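Local coordinates for EGF family domain-containing protein (Toxoplasma gondii, PDB 4Z80) that binds a peptide of the rhoptry neck protein RON2L1 and, as an AMA-family antigen, probably acts at the moving junction during host-cell invasion, at residues K23-L28 and G93-Y98; Y89-A94 and Y331-T336. One frame throughout, in Å; residues are numbered along the deposited sequence.

Both contacts show how irregular backbone can be fastened in a fold poor in helix and strand. From the N terminus, the chain leaves helix 21-24 and enters strand 27-30; interaction 1 brings that passage against 93-98, closing a loop of 64 intervening residues. Interaction 2 then joins 89-94 to 331-336 across a further 236 residues. The two loops neither nest nor cross: they follow one another, meeting at the shared G93 and A94. Water 1 also belongs to both contacts. Strand 97-98 pairs antiparallel with strand 329-332, while the H335 ring packs on L28 of strand 27-30, so the N-terminal sheet, strand 89-91 and the four-stranded sheet that holds strands 97-98 and 329-332 are drawn together.

Interaction 1. Residues K23-L28 and G93-Y98; sequences KNHVDL and GACPNY
An inverse gamma turn centred on H25 links the end of helix 21-24 to strand 27-30, and its histidine is what grips 93-98, a loop of the AMA fold running into strand 97-98. The turn is closed by a weak bond from V26 N to N24 O. With CG anti to the backbone N (chi1 -168°), the H25 imidazole reaches out to the second segment. Its ND1 accepts the backbone N-H of C95, the two nitrogens 3.1 Å apart; the bond is fairly straight at 153°, and the donor lies close to the ring plane. Because ND1 is the acceptor, a neutral ring would be expected to carry its proton on NE2.

One face of the same ring carries G93: CA sits 3.2 Å above the H25 plane, offset toward the rim, in a CH-pi contact. G93 has no side chain, which is what lets imidazole and backbone come so close. C95 borders the ring at its edge, with SG 5.0 Å from the centroid of H25, and this sulfur continues into the disulfide with C344. R337 joins the two segments from outside, its NH1 bonding N24 O and its backbone pairing with A94.

Beyond the turn, V26 O takes a weak, bent bond from A94 N at 2.9 Å. Water 1 donates to the same V26 O and accepts from L28 N, so a buried carbonyl and a buried amide are served by one solvent molecule. The methyl of A94 points toward the first segment, closest to V26 O at 3.4 Å, with V26 CG2 3.8 Å from A94 CB and L28 CD2 more loosely at 4.2 Å from it.

Interaction 2. Residues Y89-A94 and Y331-T336; sequences YMAAGA and YVTSHT
The Y331 ring meets the methyl of A91 at its edge, where the tyrosine OH lies 3.5 Å from A91 CB; K100 adds a cation-pi contact to this ring. The H335 imidazole has water 3 at its edge, in plane, 2.7 Å from ND1, and the sulfur of M90 also stands edgewise to it, M90 SD being 4.8 Å from the centroid of H335. M90 CG takes the crowded position between N and the carbonyl carbon (chi1 61°), and the chain beyond is extended, crossing H335 at about a right angle, so that its CE comes obliquely to H335 CE1. NE2 of H335 bonds E177, and W30 packs on the ring with the planes about 35° apart.

Segment 331-336 lies in the apical membrane antigen 1 family region (PAN clan), where strand 329-332 of a four-stranded antiparallel sheet ends, whereas strand 89-91 pairs with 60-62 in a separate two-stranded sheet; water and side chains, not strand pairing, join the two backbones. A91 O receives two waters: water 3 passes on to H335 ND1, while water 2 accepts from S334 N. G93 O is likewise gripped twice. T333 OG1, set between the backbone N and the carbonyl carbon (chi1 73°), donates to G93 O over 2.8 Å from above the carbonyl plane, and water 4 donates to the same oxygen while accepting from T333 N.

T333 O in turn accepts a hydrogen bond from the hydroxyl of T336, whose OG1 approaches in the carbonyl plane, on a lone pair, at 2.7 Å; water 4 reaches this OG1 as well. Past G93 the two backbones touch through CA-H...O contacts running in opposite senses: A94 CA meets H335 O at 3.4 Å, and T336 CA meets A94 O at 3.3 Å.

Interaction 1. Residues K23-L28 and G93-Y98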
ATOM      1  N   LYS A  23       1.720  -4.845  19.168  1.00 12.09           N
ATOM      2  CA  LYS A  23       0.333  -4.847  19.629  1.00 14.03           C
ATOM      3  C   LYS A  23      -0.620  -4.184  18.627  1.00 13.24           C
ATOM      4  O   LYS A  23      -1.770  -4.602  18.491  1.00 13.76           O
ATOM      5  CB  LYS A  23       0.229  -4.139  20.984  1.00 14.36           C
ATOM      6  CG  LYS A  23      -1.155  -4.219  21.634  1.00 15.81           C
ATOM      7  CD  LYS A  23      -1.144  -3.576  23.005  1.00 19.69           C
ATOM      8  CE  LYS A  23      -2.406  -3.898  23.790  1.00 25.58           C
ATOM      9  NZ  LYS A  23      -3.599  -3.165  23.288  1.00 29.55           N
ATOM     10  N   ASN A  24      -0.143  -3.155  17.928  1.00 12.27           N
ATOM     11  CA  ASN A  24      -1.024  -2.296  17.139  1.00 12.44           C
ATOM     12  C   ASN A  24      -0.912  -2.459  15.627  1.00 13.13           C
ATOM     13  O   ASN A  24      -1.837  -2.107  14.911  1.00 12.35           O
ATOM     14  CB  ASN A  24      -0.764  -0.839  17.524  1.00 11.44           C
ATOM     15  CG  ASN A  24      -1.127  -0.567  18.971  1.00 14.47           C
ATOM     16  OD1 ASN A  24      -1.910  -1.307  19.566  1.00 16.40           O
ATOM     17  ND2 ASN A  24      -0.557   0.472  19.544  1.00 13.24           N
ATOM     18  N   HIS A  25       0.200  -3.017  15.152  1.00 11.53           N
ATOM     19  CA  HIS A  25       0.369  -3.301  13.734  1.00  9.73           C
ATOM     20  C   HIS A  25      -0.274  -4.651  13.454  1.00 12.28           C
ATOM     21  O   HIS A  25       0.397  -5.684  13.313  1.00 12.78           O
ATOM     22  CB  HIS A  25       1.847  -3.285  13.351  1.00 13.02           C
ATOM     23  CG  HIS A  25       2.096  -3.277  11.876  1.00 10.61           C
ATOM     24  ND1 HIS A  25       1.613  -2.287  11.048  1.00 12.77           N
ATOM     25  CD2 HIS A  25       2.808  -4.114  11.086  1.00 12.01           C
ATOM     26  CE1 HIS A  25       1.999  -2.523   9.810  1.00 11.12           C
ATOM     27  NE2 HIS A  25       2.730  -3.624   9.805  1.00 11.78           N
ATOM     28  N   VAL A  26      -1.597  -4.628  13.380  1.00 12.84           N
ATOM     29  CA  VAL A  26      -2.380  -5.843  13.383  1.00 11.99           C
ATOM     30  C   VAL A  26      -2.917  -6.176  12.000  1.00 12.76           C
ATOM     31  O   VAL A  26      -2.813  -5.388  11.058  1.00 13.02           O
ATOM     32  CB  VAL A  26      -3.559  -5.738  14.369  1.00 13.36           C
ATOM     33  CG1 VAL A  26      -3.059  -5.422  15.764  1.00 15.56           C
ATOM     34  CG2 VAL A  26      -4.555  -4.677  13.930  1.00 14.37           C
ATOM     35  N   ASP A  27      -3.488  -7.368  11.904  1.00 13.37           N
ATOM     36  CA  ASP A  27      -4.178  -7.821  10.713  1.00 12.24           C
ATOM     37  C   ASP A  27      -5.659  -7.662  10.965  1.00 16.01           C
ATOM     38  O   ASP A  27      -6.244  -8.452  11.701  1.00 18.45           O
ATOM     39  CB  ASP A  27      -3.840  -9.284  10.413  1.00 14.30           C
ATOM     40  CG  ASP A  27      -4.520  -9.801   9.156  1.00 17.36           C
ATOM     41  OD1 ASP A  27      -4.502  -9.094   8.127  1.00 16.25           O
ATOM     42  OD2 ASP A  27      -5.060 -10.927   9.194  1.00 18.28           O
ATOM     43  N   LEU A  28      -6.263  -6.623  10.407  1.00 15.22           N
ATOM     44  CA  LEU A  28      -7.687  -6.426  10.599  1.00 18.28           C
ATOM     45  C   LEU A  28      -8.443  -6.628   9.305  1.00 14.46           C
ATOM     46  O   LEU A  28      -7.888  -6.533   8.203  1.00 15.47           O
ATOM     47  CB  LEU A  28      -7.980  -5.039  11.176  1.00 18.84           C
ATOM     48  CG  LEU A  28      -7.787  -3.780  10.326  1.00 17.84           C
ATOM     49  CD1 LEU A  28      -8.958  -3.501   9.383  1.00 15.66           C
ATOM     50  CD2 LEU A  28      -7.583  -2.576  11.239  1.00 18.19           C
ATOM     51  N   GLY A  93      -1.048  -5.299   7.581  1.00 12.68           N
ATOM     52  CA  GLY A  93      -0.381  -4.463   8.563  1.00 11.55           C
ATOM     53  C   GLY A  93      -1.149  -3.167   8.723  1.00 11.24           C
ATOM     54  O   GLY A  93      -1.217  -2.368   7.796  1.00 14.11           O
ATOM     55  N   ALA A  94      -1.718  -2.950   9.900  1.00 10.99           N
ATOM     56  CA  ALA A  94      -2.631  -1.821  10.102  1.00 11.42           C
ATOM     57  C   ALA A  94      -1.979  -0.441  10.138  1.00 11.47           C
ATOM     58  O   ALA A  94      -2.671   0.550   9.920  1.00 11.27           O
ATOM     59  CB  ALA A  94      -3.418  -2.026  11.382  1.00 11.09           C
ATOM     60  N   CYS A  95      -0.683  -0.360  10.422  1.00 11.81           N
ATOM     61  CA  CYS A  95       0.005   0.931  10.493  1.00 10.07           C
ATOM     62  C   CYS A  95       0.626   1.308   9.159  1.00 12.67           C
ATOM     63  O   CYS A  95       1.288   0.486   8.534  1.00 12.57           O
ATOM     64  CB  CYS A  95       1.101   0.916  11.558  1.00 11.72           C
ATOM     65  SG  CYS A  95       0.491   0.741  13.247  1.00 14.75           S
ATOM     66  N   PRO A  96       0.455   2.570   8.732  1.00 10.60           N
ATOM     67  CA  PRO A  96       1.206   3.056   7.576  1.00 10.78           C
ATOM     68  C   PRO A  96       2.709   2.934   7.803  1.00 10.97           C
ATOM     69  O   PRO A  96       3.201   3.178   8.910  1.00 11.78           O
ATOM     70  CB  PRO A  96       0.785   4.523   7.468  1.00 12.79           C
ATOM     71  CG  PRO A  96      -0.520   4.592   8.166  1.00 11.77           C
ATOM     72  CD  PRO A  96      -0.451   3.602   9.270  1.00 10.81           C
ATOM     73  N   ASN A  97       3.427   2.551   6.755  1.00 11.17           N
ATOM     74  CA  ASN A  97       4.850   2.286   6.872  1.00 11.22           C
ATOM     75  C   ASN A  97       5.610   3.367   6.128  1.00 10.72           C
ATOM     76  O   ASN A  97       5.684   3.366   4.907  1.00 10.94           O
ATOM     77  CB  ASN A  97       5.168   0.894   6.330  1.00  9.86           C
ATOM     78  CG  ASN A  97       6.488   0.370   6.822  1.00 11.43           C
ATOM     79  OD1 ASN A  97       7.410   1.128   7.101  1.00 12.38           O
ATOM     80  ND2 ASN A  97       6.591  -0.953   6.934  1.00 11.48           N
ATOM     81  N   TYR A  98       6.123   4.328   6.885  1.00 10.93           N
ATOM     82  CA  TYR A  98       6.725   5.510   6.284  1.00 10.78           C
ATOM     83  C   TYR A  98       8.107   5.227   5.708  1.00 12.44           C
ATOM     84  O   TYR A  98       8.979   4.645   6.370  1.00 12.28           O
ATOM     85  CB  TYR A  98       6.780   6.645   7.313  1.00  9.74           C
ATOM     86  CG  TYR A  98       5.393   7.080   7.743  1.00 10.87           C
ATOM     87  CD1 TYR A  98       4.637   7.920   6.944  1.00 12.74           C
ATOM     88  CD2 TYR A  98       4.834   6.632   8.936  1.00 11.47           C
ATOM     89  CE1 TYR A  98       3.364   8.309   7.316  1.00 11.73           C
ATOM     90  CE2 TYR A  98       3.562   7.022   9.314  1.00 12.95           C
ATOM     91  CZ  TYR A  98       2.836   7.858   8.497  1.00 13.19           C
ATOM     92  OH  TYR A  98       1.570   8.239   8.877  1.00 14.29           O
TER
HETATM   93  O   HOH W   1      -4.299  -4.696   8.680  1.00 22.76           O

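Interaction 2. Residues Y89-A94 and Y331-T336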
ATOM      1  N   TYR A  89      -1.762 -14.740  -0.215  1.00 13.53           N
ATOM      2  CA  TYR A  89      -1.654 -13.681   0.778  1.00 10.64           C
ATOM      3  C   TYR A  89      -2.025 -12.302   0.230  1.00 11.25           C
ATOM      4  O   TYR A  89      -1.621 -11.927  -0.878  1.00 14.14           O
ATOM      5  CB  TYR A  89      -0.218 -13.597   1.304  1.00 12.43           C
ATOM      6  CG  TYR A  89       0.236 -14.659   2.284  1.00 14.46           C
ATOM      7  CD1 TYR A  89      -0.624 -15.207   3.220  1.00 15.03           C
ATOM      8  CD2 TYR A  89       1.560 -15.069   2.293  1.00 14.60           C
ATOM      9  CE1 TYR A  89      -0.173 -16.159   4.127  1.00 18.67           C
ATOM     10  CE2 TYR A  89       2.015 -16.010   3.185  1.00 14.84           C
ATOM     11  CZ  TYR A  89       1.150 -16.553   4.097  1.00 19.56           C
ATOM     12  OH  TYR A  89       1.626 -17.494   4.986  1.00 25.08           O
ATOM     13  N   MET A  90      -2.758 -11.538   1.036  1.00 12.20           N
ATOM     14  CA  MET A  90      -2.880 -10.099   0.821  1.00 10.84           C
ATOM     15  C   MET A  90      -1.844  -9.361   1.668  1.00 12.07           C
ATOM     16  O   MET A  90      -1.423  -9.852   2.717  1.00 11.55           O
ATOM     17  CB  MET A  90      -4.300  -9.609   1.148  1.00 11.98           C
ATOM     18  CG  MET A  90      -4.747  -9.824   2.573  1.00 11.67           C
ATOM     19  SD  MET A  90      -6.506  -9.417   2.733  1.00 14.68           S
ATOM     20  CE  MET A  90      -6.700  -9.630   4.496  1.00 15.58           C
ATOM     21  N   ALA A  91      -1.430  -8.186   1.202  1.00 11.64           N
ATOM     22  CA  ALA A  91      -0.557  -7.316   1.975  1.00 11.19           C
ATOM     23  C   ALA A  91      -1.294  -6.863   3.232  1.00 11.77           C
ATOM     24  O   ALA A  91      -2.448  -6.429   3.158  1.00 13.55           O
ATOM     25  CB  ALA A  91      -0.116  -6.117   1.144  1.00 12.38           C
ATOM     26  N   ALA A  92      -0.635  -6.963   4.381  1.00 10.87           N
ATOM     27  CA  ALA A  92      -1.278  -6.746   5.675  1.00 11.66           C
ATOM     28  C   ALA A  92      -0.406  -5.898   6.578  1.00 10.71           C
ATOM     29  O   ALA A  92       0.809  -5.808   6.384  1.00 11.32           O
ATOM     30  CB  ALA A  92      -1.574  -8.076   6.342  1.00 15.11           C
ATOM     31  N   GLY A  93      -1.048  -5.299   7.581  1.00 12.68           N
ATOM     32  CA  GLY A  93      -0.381  -4.463   8.563  1.00 11.55           C
ATOM     33  C   GLY A  93      -1.149  -3.167   8.723  1.00 11.24           C
ATOM     34  O   GLY A  93      -1.217  -2.368   7.796  1.00 14.11           O
ATOM     35  N   ALA A  94      -1.718  -2.950   9.900  1.00 10.99           N
ATOM     36  CA  ALA A  94      -2.631  -1.821  10.102  1.00 11.42           C
ATOM     37  C   ALA A  94      -1.979  -0.441  10.138  1.00 11.47           C
ATOM     38  O   ALA A  94      -2.671   0.550   9.920  1.00 11.27           O
ATOM     39  CB  ALA A  94      -3.418  -2.026  11.382  1.00 11.09           C
ATOM     40  N   TYR A 331       3.909   3.261   2.441  1.00 10.86           N
ATOM     41  CA  TYR A 331       3.312   1.997   2.046  1.00 11.25           C
ATOM     42  C   TYR A 331       2.102   1.744   2.937  1.00 10.26           C
ATOM     43  O   TYR A 331       2.221   1.646   4.149  1.00 11.00           O
ATOM     44  CB  TYR A 331       4.334   0.852   2.153  1.00 10.07           C
ATOM     45  CG  TYR A 331       3.856  -0.476   1.587  1.00 10.98           C
ATOM     46  CD1 TYR A 331       3.157  -1.382   2.380  1.00 10.18           C
ATOM     47  CD2 TYR A 331       4.099  -0.819   0.263  1.00  9.69           C
ATOM     48  CE1 TYR A 331       2.715  -2.599   1.863  1.00 10.84           C
ATOM     49  CE2 TYR A 331       3.662  -2.028  -0.259  1.00  9.70           C
ATOM     50  CZ  TYR A 331       2.969  -2.908   0.543  1.00 10.24           C
ATOM     51  OH  TYR A 331       2.528  -4.107   0.009  1.00 11.82           O
ATOM     52  N   VAL A 332       0.938   1.649   2.306  1.00 12.05           N
ATOM     53  CA  VAL A 332      -0.343   1.602   2.989  1.00 12.14           C
ATOM     54  C   VAL A 332      -1.094   0.341   2.599  1.00 13.24           C
ATOM     55  O   VAL A 332      -1.325   0.116   1.420  1.00 14.49           O
ATOM     56  CB  VAL A 332      -1.186   2.838   2.601  1.00 14.98           C
ATOM     57  CG1 VAL A 332      -2.567   2.782   3.196  1.00 19.40           C
ATOM     58  CG2 VAL A 332      -0.458   4.116   3.019  1.00 16.80           C
ATOM     59  N   THR A 333      -1.493  -0.478   3.563  1.00 11.39           N
ATOM     60  CA  THR A 333      -2.332  -1.620   3.228  1.00 11.75           C
ATOM     61  C   THR A 333      -3.808  -1.225   3.199  1.00 14.16           C
ATOM     62  O   THR A 333      -4.217  -0.192   3.742  1.00 13.28           O
ATOM     63  CB  THR A 333      -2.133  -2.796   4.199  1.00 12.92           C
ATOM     64  OG1 THR A 333      -2.737  -2.505   5.464  1.00 14.81           O
ATOM     65  CG2 THR A 333      -0.651  -3.094   4.388  1.00 14.53           C
ATOM     66  N   SER A 334      -4.598  -2.061   2.550  1.00 12.15           N
ATOM     67  CA  SER A 334      -6.024  -1.809   2.393  1.00 12.00           C
ATOM     68  C   SER A 334      -6.703  -1.750   3.753  1.00 13.45           C
ATOM     69  O   SER A 334      -7.715  -1.065   3.927  1.00 15.80           O
ATOM     70  CB  SER A 334      -6.641  -2.902   1.518  1.00 13.18           C
ATOM     71  OG  SER A 334      -7.958  -2.579   1.096  1.00 13.72           O
ATOM     72  N   HIS A 335      -6.130  -2.457   4.720  1.00 11.14           N
ATOM     73  CA  HIS A 335      -6.686  -2.544   6.061  1.00 13.47           C
ATOM     74  C   HIS A 335      -5.873  -1.699   7.045  1.00 12.38           C
ATOM     75  O   HIS A 335      -5.355  -2.191   8.046  1.00 15.04           O
ATOM     76  CB  HIS A 335      -6.744  -4.008   6.499  1.00 12.10           C
ATOM     77  CG  HIS A 335      -7.684  -4.849   5.684  1.00 12.62           C
ATOM     78  ND1 HIS A 335      -7.251  -5.743   4.727  1.00 13.75           N
ATOM     79  CD2 HIS A 335      -9.036  -4.936   5.696  1.00 13.67           C
ATOM     80  CE1 HIS A 335      -8.299  -6.343   4.183  1.00 14.54           C
ATOM     81  NE2 HIS A 335      -9.394  -5.866   4.751  1.00 13.83           N
ATOM     82  N   THR A 336      -5.768  -0.413   6.746  1.00 12.59           N
ATOM     83  CA  THR A 336      -5.116   0.532   7.633  1.00 11.49           C
ATOM     84  C   THR A 336      -6.089   0.935   8.742  1.00 12.09           C
ATOM     85  O   THR A 336      -7.268   1.173   8.468  1.00 14.18           O
ATOM     86  CB  THR A 336      -4.648   1.761   6.843  1.00 13.21           C
ATOM     87  OG1 THR A 336      -3.629   1.362   5.911  1.00 12.93           O
ATOM     88  CG2 THR A 336      -4.090   2.842   7.752  1.00 12.69           C
TER
HETATM   89  O   HOH W   2      -3.316  -4.394   1.320  1.00 12.80           O
HETATM   90  O   HOH W   3      -4.619  -6.082   4.574  1.00 20.91           O
HETATM   91  O   HOH W   4      -1.052   0.360   6.306  1.00 13.07           O
HETATM   92  O   HOH W   1      -4.299  -4.696   8.680  1.00 22.76           O